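Local coordinates for protein telomerase reverse transcriptase (Candida albicans SC5314, PDB 6ZDQ) that probably elongates telomeres as a reverse transcriptase, copying a template within its RNA component into simple DNA repeats at chromosome ends, at residues A[61-75]-A[192-206]. Numbering follows the deposited sequence.
Sequences GTSKCNFANVVSNKT and NYFPQYLWKELYESW
Leu198 and Cys65 bring the two backbones to a CA-CA distance of 5.8 Å, and Phe194 and Lys74 approach still nearer, so that loop 61-75 runs out along helix 196-206 and folds back to strand 192-195. At the strand, Thr75 N donates to Tyr193 O at 3.0 Å; Thr75 OG1 adds a weak bond to the same oxygen. Lys74 CB lies over one face of the Phe194 ring, 4.0 Å from its centroid, while Val71 CA meets the ring edge in plane; the lysine's amino end turns away to a salt bridge with Glu76.

Leu202 fills the bend of the loop. Its CD2 touches Cys65 SG (3.7 Å) and Val70 CB, and its CD1 meets the Asn73 amide. That amide is held flat from within the loop: Asn73 OD1 accepts from Asn66 N on an in-plane lone pair, and Asn73 ND2 gives one hydrogen bond to Asn66 O (3.1 Å, 173° at the hydrogen) and another to Val70 O. With its SG turned opposite the backbone N (chi1 -175°), Cys65 touches Leu202 and also sits over one face of the Phe67 ring, toward its rim; Phe67 CE1 reaches Ser205 CB at 3.5 Å. Toward the helix start, Ser63 N donates to Tyr197 OH (3.2 Å, 161° at the hydrogen), with Thr62 CG2 meeting the phenol obliquely.

Two overlapping type I turns, Asn69-Ser72 and Val71-Lys74, and an Asx motif at Asn66 shape the connection between helices 52-59 and 77-91, the Asn73 amide tying it together from inside, and it packs against a strand-to-helix junction of the telomerase RNA-binding domain.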
ATOM      1  N   GLY A  61      29.560 -11.003   0.972  1.00 96.02           N
ATOM      2  CA  GLY A  61      30.042 -11.596   2.202  1.00 98.69           C
ATOM      3  C   GLY A  61      28.971 -12.377   2.933  1.00 98.95           C
ATOM      4  O   GLY A  61      27.820 -11.940   3.008  1.00119.27           O
ATOM      5  N   THR A  62      29.337 -13.533   3.476  1.00116.08           N
ATOM      6  CA  THR A  62      28.406 -14.396   4.190  1.00110.43           C
ATOM      7  C   THR A  62      28.490 -14.107   5.683  1.00107.14           C
ATOM      8  O   THR A  62      29.589 -13.993   6.237  1.00119.10           O
ATOM      9  CB  THR A  62      28.708 -15.871   3.913  1.00121.71           C
ATOM     10  OG1 THR A  62      28.491 -16.149   2.524  1.00125.76           O
ATOM     11  CG2 THR A  62      27.812 -16.774   4.751  1.00118.83           C
ATOM     12  N   SER A  63      27.332 -13.983   6.325  1.00126.76           N
ATOM     13  CA  SER A  63      27.250 -13.706   7.749  1.00117.25           C
ATOM     14  C   SER A  63      26.280 -14.681   8.401  1.00127.57           C
ATOM     15  O   SER A  63      25.440 -15.295   7.738  1.00126.54           O
ATOM     16  CB  SER A  63      26.806 -12.260   8.022  1.00118.52           C
ATOM     17  OG  SER A  63      27.675 -11.336   7.391  1.00155.20           O
ATOM     18  N   LYS A  64      26.406 -14.813   9.718  1.00128.57           N
ATOM     19  CA  LYS A  64      25.509 -15.678  10.468  1.00130.96           C
ATOM     20  C   LYS A  64      24.122 -15.051  10.557  1.00110.83           C
ATOM     21  O   LYS A  64      23.967 -13.828  10.618  1.00106.94           O
ATOM     22  CB  LYS A  64      26.063 -15.945  11.868  1.00121.21           C
ATOM     23  CG  LYS A  64      26.051 -14.735  12.793  1.00131.59           C
ATOM     24  CD  LYS A  64      26.276 -15.146  14.241  1.00117.53           C
ATOM     25  CE  LYS A  64      26.081 -13.973  15.189  1.00125.51           C
ATOM     26  NZ  LYS A  64      26.194 -14.389  16.616  1.00136.23           N
ATOM     27  N   CYS A  65      23.104 -15.908  10.542  1.00120.14           N
ATOM     28  CA  CYS A  65      21.717 -15.450  10.575  1.00120.32           C
ATOM     29  C   CYS A  65      21.413 -14.810  11.923  1.00118.37           C
ATOM     30  O   CYS A  65      21.443 -15.481  12.959  1.00138.73           O
ATOM     31  CB  CYS A  65      20.773 -16.615  10.299  1.00117.74           C
ATOM     32  SG  CYS A  65      19.033 -16.145  10.176  1.00113.99           S
ATOM     33  N   ASN A  66      21.124 -13.511  11.913  1.00109.91           N
ATOM     34  CA  ASN A  66      20.724 -12.807  13.125  1.00129.88           C
ATOM     35  C   ASN A  66      19.268 -13.120  13.445  1.00122.52           C
ATOM     36  O   ASN A  66      18.384 -12.927  12.604  1.00137.08           O
ATOM     37  CB  ASN A  66      20.919 -11.299  12.953  1.00111.10           C
ATOM     38  CG  ASN A  66      20.792 -10.534  14.261  1.00118.67           C
ATOM     39  OD1 ASN A  66      20.151 -10.991  15.208  1.00111.33           O
ATOM     40  ND2 ASN A  66      21.403  -9.355  14.314  1.00118.71           N
ATOM     41  N   PHE A  67      19.020 -13.608  14.661  1.00122.50           N
ATOM     42  CA  PHE A  67      17.667 -13.901  15.110  1.00116.03           C
ATOM     43  C   PHE A  67      17.140 -12.912  16.138  1.00127.80           C
ATOM     44  O   PHE A  67      15.931 -12.905  16.399  1.00143.39           O
ATOM     45  CB  PHE A  67      17.591 -15.322  15.691  1.00120.28           C
ATOM     46  CG  PHE A  67      17.715 -16.408  14.660  1.00122.50           C
ATOM     47  CD1 PHE A  67      16.621 -16.784  13.900  1.00117.42           C
ATOM     48  CD2 PHE A  67      18.923 -17.055  14.455  1.00121.63           C
ATOM     49  CE1 PHE A  67      16.729 -17.782  12.950  1.00113.73           C
ATOM     50  CE2 PHE A  67      19.036 -18.056  13.505  1.00117.51           C
ATOM     51  CZ  PHE A  67      17.936 -18.419  12.753  1.00115.25           C
ATOM     52  N   ALA A  68      18.001 -12.080  16.728  1.00132.64           N
ATOM     53  CA  ALA A  68      17.526 -11.066  17.664  1.00142.69           C
ATOM     54  C   ALA A  68      16.786  -9.957  16.926  1.00143.96           C
ATOM     55  O   ALA A  68      15.602  -9.706  17.179  1.00152.17           O
ATOM     56  CB  ALA A  68      18.700 -10.500  18.464  1.00141.16           C
ATOM     57  N   ASN A  69      17.470  -9.282  16.009  1.00150.17           N
ATOM     58  CA  ASN A  69      16.865  -8.293  15.122  1.00147.56           C
ATOM     59  C   ASN A  69      16.770  -8.947  13.746  1.00145.60           C
ATOM     60  O   ASN A  69      17.698  -8.869  12.940  1.00137.79           O
ATOM     61  CB  ASN A  69      17.679  -7.003  15.089  1.00144.85           C
ATOM     62  CG  ASN A  69      16.908  -5.844  14.489  1.00141.31           C
ATOM     63  OD1 ASN A  69      15.881  -6.036  13.840  1.00139.76           O
ATOM     64  ND2 ASN A  69      17.403  -4.631  14.703  1.00140.73           N
ATOM     65  N   VAL A  70      15.634  -9.598  13.485  1.00138.94           N
ATOM     66  CA  VAL A  70      15.468 -10.385  12.268  1.00134.30           C
ATOM     67  C   VAL A  70      15.489  -9.549  10.999  1.00132.61           C
ATOM     68  O   VAL A  70      15.623 -10.109   9.906  1.00138.44           O
ATOM     69  CB  VAL A  70      14.160 -11.199  12.328  1.00136.34           C
ATOM     70  CG1 VAL A  70      14.199 -12.176  13.495  1.00130.21           C
ATOM     71  CG2 VAL A  70      12.963 -10.273  12.440  1.00142.40           C
ATOM     72  N   VAL A  71      15.355  -8.222  11.105  1.00124.60           N
ATOM     73  CA  VAL A  71      15.405  -7.371   9.918  1.00131.96           C
ATOM     74  C   VAL A  71      16.805  -6.854   9.626  1.00115.65           C
ATOM     75  O   VAL A  71      17.008  -6.196   8.594  1.00127.02           O
ATOM     76  CB  VAL A  71      14.449  -6.168  10.042  1.00141.31           C
ATOM     77  CG1 VAL A  71      13.100  -6.614  10.585  1.00132.99           C
ATOM     78  CG2 VAL A  71      15.065  -5.083  10.916  1.00139.18           C
ATOM     79  N   SER A  72      17.778  -7.124  10.498  1.00120.60           N
ATOM     80  CA  SER A  72      19.145  -6.680  10.251  1.00125.08           C
ATOM     81  C   SER A  72      19.818  -7.465   9.132  1.00113.41           C
ATOM     82  O   SER A  72      20.822  -7.001   8.582  1.00110.67           O
ATOM     83  CB  SER A  72      19.967  -6.786  11.535  1.00114.50           C
ATOM     84  OG  SER A  72      19.416  -5.975  12.558  1.00128.42           O
ATOM     85  N   ASN A  73      19.291  -8.643   8.786  1.00107.78           N
ATOM     86  CA  ASN A  73      19.906  -9.480   7.763  1.00104.86           C
ATOM     87  C   ASN A  73      19.868  -8.847   6.377  1.00108.44           C
ATOM     88  O   ASN A  73      20.702  -9.194   5.532  1.00131.82           O
ATOM     89  CB  ASN A  73      19.219 -10.849   7.724  1.00105.24           C
ATOM     90  CG  ASN A  73      19.283 -11.572   9.057  1.00113.47           C
ATOM     91  OD1 ASN A  73      20.220 -12.325   9.326  1.00116.38           O
ATOM     92  ND2 ASN A  73      18.283 -11.344   9.901  1.00118.21           N
ATOM     93  N   LYS A  74      18.920  -7.946   6.121  1.00 94.47           N
ATOM     94  CA  LYS A  74      18.785  -7.351   4.798  1.00 95.59           C
ATOM     95  C   LYS A  74      20.056  -6.608   4.400  1.00104.82           C
ATOM     96  O   LYS A  74      20.725  -5.988   5.231  1.00105.67           O
ATOM     97  CB  LYS A  74      17.586  -6.402   4.763  1.00100.68           C
ATOM     98  CG  LYS A  74      17.693  -5.225   5.719  1.00 96.19           C
ATOM     99  CD  LYS A  74      16.442  -4.362   5.688  1.00 93.92           C
ATOM    100  CE  LYS A  74      16.697  -3.035   4.990  1.00 93.62           C
ATOM    101  NZ  LYS A  74      17.636  -2.174   5.761  1.00 95.48           N
ATOM    102  N   THR A  75      20.391  -6.685   3.116  1.00 94.82           N
ATOM    103  CA  THR A  75      21.533  -5.978   2.558  1.00 97.98           C
ATOM    104  C   THR A  75      21.069  -4.667   1.937  1.00 90.05           C
ATOM    105  O   THR A  75      20.052  -4.626   1.238  1.00111.36           O
ATOM    106  CB  THR A  75      22.254  -6.828   1.508  1.00 89.73           C
ATOM    107  OG1 THR A  75      21.330  -7.219   0.485  1.00103.07           O
ATOM    108  CG2 THR A  75      22.849  -8.072   2.149  1.00110.27           C
ATOM    109  N   ASN A 192      12.712  -4.431   0.973  1.00 91.14           N
ATOM    110  CA  ASN A 192      13.760  -5.067   1.759  1.00 89.08           C
ATOM    111  C   ASN A 192      14.340  -6.232   0.969  1.00102.09           C
ATOM    112  O   ASN A 192      13.595  -7.089   0.482  1.00 91.43           O
ATOM    113  CB  ASN A 192      13.225  -5.559   3.105  1.00 90.00           C
ATOM    114  CG  ASN A 192      12.969  -4.430   4.081  1.00 91.60           C
ATOM    115  OD1 ASN A 192      13.478  -3.322   3.915  1.00 97.57           O
ATOM    116  ND2 ASN A 192      12.185  -4.710   5.114  1.00 92.86           N
ATOM    117  N   TYR A 193      15.664  -6.257   0.844  1.00101.70           N
ATOM    118  CA  TYR A 193      16.377  -7.290   0.096  1.00 86.35           C
ATOM    119  C   TYR A 193      17.085  -8.199   1.097  1.00 88.43           C
ATOM    120  O   TYR A 193      18.214  -7.933   1.513  1.00109.98           O
ATOM    121  CB  TYR A 193      17.357  -6.666  -0.892  1.00 85.45           C
ATOM    122  CG  TYR A 193      16.690  -5.880  -1.998  1.00 96.15           C
ATOM    123  CD1 TYR A 193      16.336  -4.549  -1.815  1.00 91.66           C
ATOM    124  CD2 TYR A 193      16.412  -6.469  -3.225  1.00 93.12           C
ATOM    125  CE1 TYR A 193      15.725  -3.827  -2.823  1.00 84.23           C
ATOM    126  CE2 TYR A 193      15.802  -5.756  -4.238  1.00 88.10           C
ATOM    127  CZ  TYR A 193      15.460  -4.436  -4.032  1.00 86.97           C
ATOM    128  OH  TYR A 193      14.852  -3.721  -5.039  1.00 86.48           O
ATOM    129  N   PHE A 194      16.414  -9.279   1.480  1.00 87.90           N
ATOM    130  CA  PHE A 194      17.005 -10.259   2.387  1.00 96.50           C
ATOM    131  C   PHE A 194      17.767 -11.310   1.589  1.00104.13           C
ATOM    132  O   PHE A 194      17.224 -11.854   0.621  1.00115.77           O
ATOM    133  CB  PHE A 194      15.933 -10.934   3.234  1.00 90.08           C
ATOM    134  CG  PHE A 194      15.332 -10.036   4.275  1.00106.15           C
ATOM    135  CD1 PHE A 194      15.948  -9.875   5.504  1.00107.29           C
ATOM    136  CD2 PHE A 194      14.155  -9.351   4.024  1.00 96.73           C
ATOM    137  CE1 PHE A 194      15.402  -9.047   6.465  1.00119.47           C
ATOM    138  CE2 PHE A 194      13.603  -8.522   4.985  1.00102.49           C
ATOM    139  CZ  PHE A 194      14.229  -8.370   6.205  1.00101.85           C
ATOM    140  N   PRO A 195      19.020 -11.600   1.943  1.00102.45           N
ATOM    141  CA  PRO A 195      19.765 -12.647   1.235  1.00105.96           C
ATOM    142  C   PRO A 195      19.016 -13.972   1.258  1.00 94.40           C
ATOM    143  O   PRO A 195      18.432 -14.359   2.271  1.00 99.54           O
ATOM    144  CB  PRO A 195      21.082 -12.729   2.013  1.00 91.18           C
ATOM    145  CG  PRO A 195      21.245 -11.367   2.601  1.00 91.37           C
ATOM    146  CD  PRO A 195      19.851 -10.914   2.947  1.00103.38           C
ATOM    147  N   GLN A 196      19.045 -14.668   0.117  1.00 91.58           N
ATOM    148  CA  GLN A 196      18.208 -15.851  -0.058  1.00 94.43           C
ATOM    149  C   GLN A 196      18.547 -16.939   0.955  1.00103.15           C
ATOM    150  O   GLN A 196      17.646 -17.552   1.538  1.00127.76           O
ATOM    151  CB  GLN A 196      18.349 -16.381  -1.485  1.00 89.28           C
ATOM    152  CG  GLN A 196      17.196 -17.265  -1.933  1.00 96.66           C
ATOM    153  CD  GLN A 196      15.893 -16.499  -2.071  1.00 97.87           C
ATOM    154  OE1 GLN A 196      14.877 -16.869  -1.482  1.00129.07           O
ATOM    155  NE2 GLN A 196      15.914 -15.430  -2.858  1.00 87.12           N
ATOM    156  N   TYR A 197      19.839 -17.203   1.173  1.00 99.62           N
ATOM    157  CA  TYR A 197      20.216 -18.223   2.145  1.00115.76           C
ATOM    158  C   TYR A 197      19.832 -17.818   3.564  1.00112.89           C
ATOM    159  O   TYR A 197      19.469 -18.677   4.374  1.00126.49           O
ATOM    160  CB  TYR A 197      21.715 -18.520   2.054  1.00 96.33           C
ATOM    161  CG  TYR A 197      22.608 -17.439   2.615  1.00 96.45           C
ATOM    162  CD1 TYR A 197      22.865 -16.280   1.896  1.00114.39           C
ATOM    163  CD2 TYR A 197      23.206 -17.586   3.859  1.00 98.59           C
ATOM    164  CE1 TYR A 197      23.687 -15.291   2.406  1.00125.81           C
ATOM    165  CE2 TYR A 197      24.029 -16.606   4.376  1.00105.91           C
ATOM    166  CZ  TYR A 197      24.265 -15.459   3.647  1.00114.67           C
ATOM    167  OH  TYR A 197      25.082 -14.478   4.158  1.00102.81           O
ATOM    168  N   LEU A 198      19.906 -16.523   3.885  1.00118.66           N
ATOM    169  CA  LEU A 198      19.493 -16.066   5.209  1.00107.60           C
ATOM    170  C   LEU A 198      17.980 -16.143   5.378  1.00123.72           C
ATOM    171  O   LEU A 198      17.489 -16.461   6.467  1.00127.12           O
ATOM    172  CB  LEU A 198      19.983 -14.638   5.450  1.00111.57           C
ATOM    173  CG  LEU A 198      21.479 -14.450   5.700  1.00111.59           C
ATOM    174  CD1 LEU A 198      21.808 -12.979   5.906  1.00112.62           C
ATOM    175  CD2 LEU A 198      21.921 -15.271   6.898  1.00131.34           C
ATOM    176  N   TRP A 199      17.228 -15.848   4.314  1.00120.43           N
ATOM    177  CA  TRP A 199      15.770 -15.803   4.418  1.00 97.59           C
ATOM    178  C   TRP A 199      15.186 -17.164   4.776  1.00112.52           C
ATOM    179  O   TRP A 199      14.265 -17.252   5.595  1.00113.29           O
ATOM    180  CB  TRP A 199      15.159 -15.290   3.114  1.00105.29           C
ATOM    181  CG  TRP A 199      13.660 -15.407   3.079  1.00126.29           C
ATOM    182  CD1 TRP A 199      12.928 -16.393   2.483  1.00117.61           C
ATOM    183  CD2 TRP A 199      12.715 -14.513   3.679  1.00 99.24           C
ATOM    184  NE1 TRP A 199      11.587 -16.166   2.669  1.00 92.02           N
ATOM    185  CE2 TRP A 199      11.428 -15.018   3.400  1.00100.58           C
ATOM    186  CE3 TRP A 199      12.830 -13.333   4.421  1.00102.75           C
ATOM    187  CZ2 TRP A 199      10.267 -14.384   3.838  1.00124.52           C
ATOM    188  CZ3 TRP A 199      11.675 -12.705   4.855  1.00105.70           C
ATOM    189  CH2 TRP A 199      10.410 -13.232   4.561  1.00120.97           C
ATOM    190  N   LYS A 200      15.698 -18.235   4.162  1.00110.29           N
ATOM    191  CA  LYS A 200      15.176 -19.570   4.444  1.00101.09           C
ATOM    192  C   LYS A 200      15.329 -19.930   5.918  1.00109.53           C
ATOM    193  O   LYS A 200      14.468 -20.611   6.489  1.00100.10           O
ATOM    194  CB  LYS A 200      15.871 -20.603   3.558  1.00114.05           C
ATOM    195  CG  LYS A 200      15.483 -20.512   2.089  1.00124.92           C
ATOM    196  CD  LYS A 200      16.243 -21.532   1.254  1.00146.47           C
ATOM    197  CE  LYS A 200      15.774 -21.522  -0.192  1.00126.65           C
ATOM    198  NZ  LYS A 200      15.903 -20.175  -0.813  1.00121.45           N
ATOM    199  N   GLU A 201      16.418 -19.486   6.551  1.00113.10           N
ATOM    200  CA  GLU A 201      16.583 -19.710   7.985  1.00123.20           C
ATOM    201  C   GLU A 201      15.577 -18.895   8.790  1.00114.58           C
ATOM    202  O   GLU A 201      14.962 -19.405   9.734  1.00120.87           O
ATOM    203  CB  GLU A 201      18.012 -19.373   8.416  1.00123.16           C
ATOM    204  CG  GLU A 201      19.035 -20.457   8.108  1.00117.08           C
ATOM    205  CD  GLU A 201      20.416 -20.128   8.649  1.00117.41           C
ATOM    206  OE1 GLU A 201      21.009 -19.122   8.206  1.00111.36           O
ATOM    207  OE2 GLU A 201      20.904 -20.875   9.523  1.00125.20           O
ATOM    208  N   LEU A 202      15.402 -17.619   8.434  1.00118.30           N
ATOM    209  CA  LEU A 202      14.423 -16.780   9.121  1.00 99.81           C
ATOM    210  C   LEU A 202      13.005 -17.300   8.918  1.00107.77           C
ATOM    211  O   LEU A 202      12.210 -17.347   9.865  1.00107.31           O
ATOM    212  CB  LEU A 202      14.537 -15.336   8.634  1.00 98.27           C
ATOM    213  CG  LEU A 202      15.798 -14.576   9.043  1.00 98.87           C
ATOM    214  CD1 LEU A 202      15.886 -13.259   8.297  1.00105.84           C
ATOM    215  CD2 LEU A 202      15.810 -14.344  10.544  1.00100.99           C
ATOM    216  N   TYR A 203      12.667 -17.682   7.684  1.00 99.80           N
ATOM    217  CA  TYR A 203      11.332 -18.198   7.394  1.00 98.22           C
ATOM    218  C   TYR A 203      11.045 -19.464   8.193  1.00113.79           C
ATOM    219  O   TYR A 203      10.016 -19.563   8.871  1.00117.26           O
ATOM    220  CB  TYR A 203      11.194 -18.461   5.893  1.00 98.41           C
ATOM    221  CG  TYR A 203       9.811 -18.889   5.449  1.00102.33           C
ATOM    222  CD1 TYR A 203       8.854 -17.948   5.093  1.00105.69           C
ATOM    223  CD2 TYR A 203       9.468 -20.234   5.374  1.00108.68           C
ATOM    224  CE1 TYR A 203       7.592 -18.333   4.680  1.00100.76           C
ATOM    225  CE2 TYR A 203       8.207 -20.629   4.964  1.00117.56           C
ATOM    226  CZ  TYR A 203       7.275 -19.674   4.618  1.00106.73           C
ATOM    227  OH  TYR A 203       6.021 -20.064   4.208  1.00130.80           O
ATOM    228  N   GLU A 204      11.951 -20.444   8.126  1.00129.14           N
ATOM    229  CA  GLU A 204      11.748 -21.699   8.847  1.00137.47           C
ATOM    230  C   GLU A 204      11.622 -21.464  10.347  1.00136.22           C
ATOM    231  O   GLU A 204      10.759 -22.057  11.004  1.00142.41           O
ATOM    232  CB  GLU A 204      12.898 -22.663   8.544  1.00132.72           C
ATOM    233  CG  GLU A 204      12.929 -23.918   9.409  1.00149.89           C
ATOM    234  CD  GLU A 204      11.852 -24.925   9.045  1.00168.38           C
ATOM    235  OE1 GLU A 204      11.608 -25.847   9.851  1.00158.07           O
ATOM    236  OE2 GLU A 204      11.253 -24.799   7.956  1.00169.15           O
ATOM    237  N   SER A 205      12.476 -20.603  10.905  1.00125.94           N
ATOM    238  CA  SER A 205      12.434 -20.329  12.339  1.00122.66           C
ATOM    239  C   SER A 205      11.114 -19.686  12.746  1.00108.43           C
ATOM    240  O   SER A 205      10.444 -20.146  13.677  1.00119.03           O
ATOM    241  CB  SER A 205      13.611 -19.437  12.733  1.00110.87           C
ATOM    242  OG  SER A 205      13.524 -19.035  14.090  1.00114.66           O
ATOM    243  N   TRP A 206      10.728 -18.605  12.063  1.00104.30           N
ATOM    244  CA  TRP A 206       9.556 -17.843  12.482  1.00118.26           C
ATOM    245  C   TRP A 206       8.269 -18.638  12.290  1.00124.09           C
ATOM    246  O   TRP A 206       7.415 -18.679  13.183  1.00117.33           O
ATOM    247  CB  TRP A 206       9.492 -16.519  11.719  1.00103.64           C
ATOM    248  CG  TRP A 206       8.607 -15.506  12.376  1.00122.08           C
ATOM    249  CD1 TRP A 206       7.259 -15.366  12.216  1.00121.77           C
ATOM    250  CD2 TRP A 206       9.007 -14.493  13.307  1.00119.61           C
ATOM    251  NE1 TRP A 206       6.796 -14.328  12.987  1.00105.81           N
ATOM    252  CE2 TRP A 206       7.850 -13.775  13.666  1.00114.55           C
ATOM    253  CE3 TRP A 206      10.232 -14.123  13.871  1.00108.75           C
ATOM    254  CZ2 TRP A 206       7.881 -12.708  14.561  1.00113.62           C
ATOM    255  CZ3 TRP A 206      10.261 -13.065  14.760  1.00122.69           C
ATOM    256  CH2 TRP A 206       9.094 -12.370  15.097  1.00126.90           C
TER